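Local coordinates for DNA polymerase III subunit beta (Pseudomonas aeruginosa, PDB 4TSZ), which tethers DNA polymerases and other proteins to DNA and so makes replication processive, at residues L139-S144 / E204-L209. Sequence-based numbering, arbitrary orientation.
Sequences LIDRTS and ELARLL
Ile140 meets Ala206 where two helices pack side by side. Its CG2 lies 3.6 Å from Ala206 CB, the nearest approach between 139-144 and 204-209. The CA atoms of this pair are 6.3 Å apart, a close spacing that the small alanine side chain permits. With CG2 anti to the backbone N and CG1 beside it (chi1 -57°), CG2 meets Ala206 CB while the CG1 branch carries CD1 past it toward two leucines. CD1 reaches Leu205 CD2 at 4.2 Å and Leu209 CD1 at 4.3 Å. Asp141 comes in at the margin, with OD1 3.8 Å from Ala206 CB.

Helices 133-141 and 199-208 are the two helices of the central domain of the DNA polymerase III beta subunit. They line the inner side of the ring, with antiparallel sheets outside them. Ile140 also touches Met159 of strand 158-164 and Ile202, one turn before Ala206 on the facing helix. Leu205 rests on Phe234 of strand 232-237.

Asp141 OD2 forms a salt bridge with Arg137, one turn earlier, which also makes a weak hydrogen bond to Leu209 O. Ile140 O accepts the N-H groups of both Thr143 and Ser144, and Thr143 OG1 donates to Leu139 O at 2.9 Å.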
loop_
_atom_site.group_PDB
_atom_site.type_symbol
_atom_site.label_atom_id
_atom_site.label_comp_id
_atom_site.label_asym_id
_atom_site.label_seq_id
_atom_site.Cartn_x
_atom_site.Cartn_y
_atom_site.Cartn_z
ATOM N N LEU E 139 -4.176 22.953 -12.350
ATOM C CA LEU E 139 -3.507 22.870 -13.657
ATOM C C LEU E 139 -2.679 21.596 -13.794
ATOM O O LEU E 139 -2.750 20.932 -14.835
ATOM C CB LEU E 139 -2.629 24.102 -13.928
ATOM C CG LEU E 139 -3.339 25.439 -14.143
ATOM C CD1 LEU E 139 -2.338 26.539 -14.306
ATOM C CD2 LEU E 139 -4.236 25.420 -15.377
ATOM N N ILE E 140 -1.938 21.230 -12.720
ATOM C CA ILE E 140 -1.089 20.036 -12.697
ATOM C C ILE E 140 -1.954 18.769 -12.623
ATOM O O ILE E 140 -1.789 17.890 -13.464
ATOM C CB ILE E 140 -0.006 20.082 -11.572
ATOM C CG1 ILE E 140 0.894 21.335 -11.690
ATOM C CG2 ILE E 140 0.834 18.781 -11.563
ATOM C CD1 ILE E 140 1.743 21.687 -10.409
ATOM N N ASP E 141 -2.859 18.680 -11.623
ATOM C CA ASP E 141 -3.715 17.514 -11.400
ATOM C C ASP E 141 -4.697 17.223 -12.544
ATOM O O ASP E 141 -5.015 16.061 -12.765
ATOM C CB ASP E 141 -4.446 17.597 -10.049
ATOM C CG ASP E 141 -3.558 17.463 -8.816
ATOM O OD1 ASP E 141 -2.402 16.989 -8.954
ATOM O OD2 ASP E 141 -4.025 17.815 -7.711
ATOM N N ARG E 142 -5.139 18.252 -13.289
ATOM C CA ARG E 142 -6.047 18.030 -14.417
ATOM C C ARG E 142 -5.321 17.487 -15.649
ATOM O O ARG E 142 -5.978 17.039 -16.583
ATOM C CB ARG E 142 -6.844 19.311 -14.797
ATOM C CG ARG E 142 -7.895 19.778 -13.786
ATOM C CD ARG E 142 -9.105 18.882 -13.712
ATOM N NE ARG E 142 -10.004 19.271 -12.624
ATOM C CZ ARG E 142 -11.087 20.026 -12.773
ATOM N NH1 ARG E 142 -11.421 20.493 -13.970
ATOM N NH2 ARG E 142 -11.845 20.321 -11.727
ATOM N N THR E 143 -3.976 17.545 -15.676
ATOM C CA THR E 143 -3.218 17.139 -16.860
ATOM C C THR E 143 -2.103 16.124 -16.686
ATOM O O THR E 143 -1.703 15.536 -17.691
ATOM C CB THR E 143 -2.636 18.391 -17.565
ATOM O OG1 THR E 143 -1.649 18.976 -16.713
ATOM C CG2 THR E 143 -3.706 19.422 -17.946
ATOM N N SER E 144 -1.568 15.950 -15.454
ATOM C CA SER E 144 -0.387 15.119 -15.168
ATOM C C SER E 144 -0.377 13.684 -15.665
ATOM O O SER E 144 0.685 13.199 -16.044
ATOM C CB SER E 144 0.052 15.212 -13.710
ATOM O OG SER E 144 -0.856 14.554 -12.842
ATOM N N GLU E 204 5.944 16.308 -7.686
ATOM C CA GLU E 204 6.381 16.672 -6.342
ATOM C C GLU E 204 5.747 18.007 -5.959
ATOM O O GLU E 204 5.147 18.094 -4.888
ATOM C CB GLU E 204 7.921 16.766 -6.263
ATOM C CG GLU E 204 8.470 17.014 -4.860
ATOM C CD GLU E 204 8.015 16.035 -3.791
ATOM O OE1 GLU E 204 8.138 14.808 -4.013
ATOM O OE2 GLU E 204 7.507 16.496 -2.743
ATOM N N LEU E 205 5.856 19.026 -6.855
ATOM C CA LEU E 205 5.287 20.353 -6.652
ATOM C C LEU E 205 3.778 20.297 -6.352
ATOM O O LEU E 205 3.338 20.930 -5.388
ATOM C CB LEU E 205 5.583 21.283 -7.848
ATOM C CG LEU E 205 5.008 22.708 -7.776
ATOM C CD1 LEU E 205 5.488 23.459 -6.524
ATOM C CD2 LEU E 205 5.321 23.493 -9.042
ATOM N N ALA E 206 2.997 19.533 -7.154
ATOM C CA ALA E 206 1.544 19.387 -6.958
ATOM C C ALA E 206 1.215 18.850 -5.561
ATOM O O ALA E 206 0.294 19.361 -4.920
ATOM C CB ALA E 206 0.939 18.484 -8.022
ATOM N N ARG E 207 1.999 17.864 -5.079
ATOM C CA ARG E 207 1.826 17.273 -3.752
ATOM C C ARG E 207 2.145 18.260 -2.630
ATOM O O ARG E 207 1.536 18.177 -1.560
ATOM C CB ARG E 207 2.648 15.989 -3.595
ATOM C CG ARG E 207 2.096 14.805 -4.383
ATOM C CD ARG E 207 2.824 13.507 -4.038
ATOM N NE ARG E 207 4.256 13.551 -4.351
ATOM C CZ ARG E 207 4.790 13.109 -5.486
ATOM N NH1 ARG E 207 4.017 12.595 -6.438
ATOM N NH2 ARG E 207 6.101 13.179 -5.681
ATOM N N LEU E 208 3.073 19.194 -2.878
ATOM C CA LEU E 208 3.461 20.233 -1.923
ATOM C C LEU E 208 2.418 21.346 -1.793
ATOM O O LEU E 208 2.360 21.983 -0.743
ATOM C CB LEU E 208 4.831 20.830 -2.292
ATOM C CG LEU E 208 6.054 19.911 -2.168
ATOM C CD1 LEU E 208 7.263 20.524 -2.876
ATOM C CD2 LEU E 208 6.394 19.605 -0.702
ATOM N N LEU E 209 1.595 21.575 -2.845
ATOM C CA LEU E 209 0.576 22.635 -2.879
ATOM C C LEU E 209 -0.710 22.247 -2.111
ATOM O O LEU E 209 -1.797 22.148 -2.689
ATOM C CB LEU E 209 0.278 23.085 -4.331
ATOM C CG LEU E 209 1.450 23.622 -5.150
ATOM C CD1 LEU E 209 1.130 23.602 -6.627
ATOM C CD2 LEU E 209 1.875 25.002 -4.698
#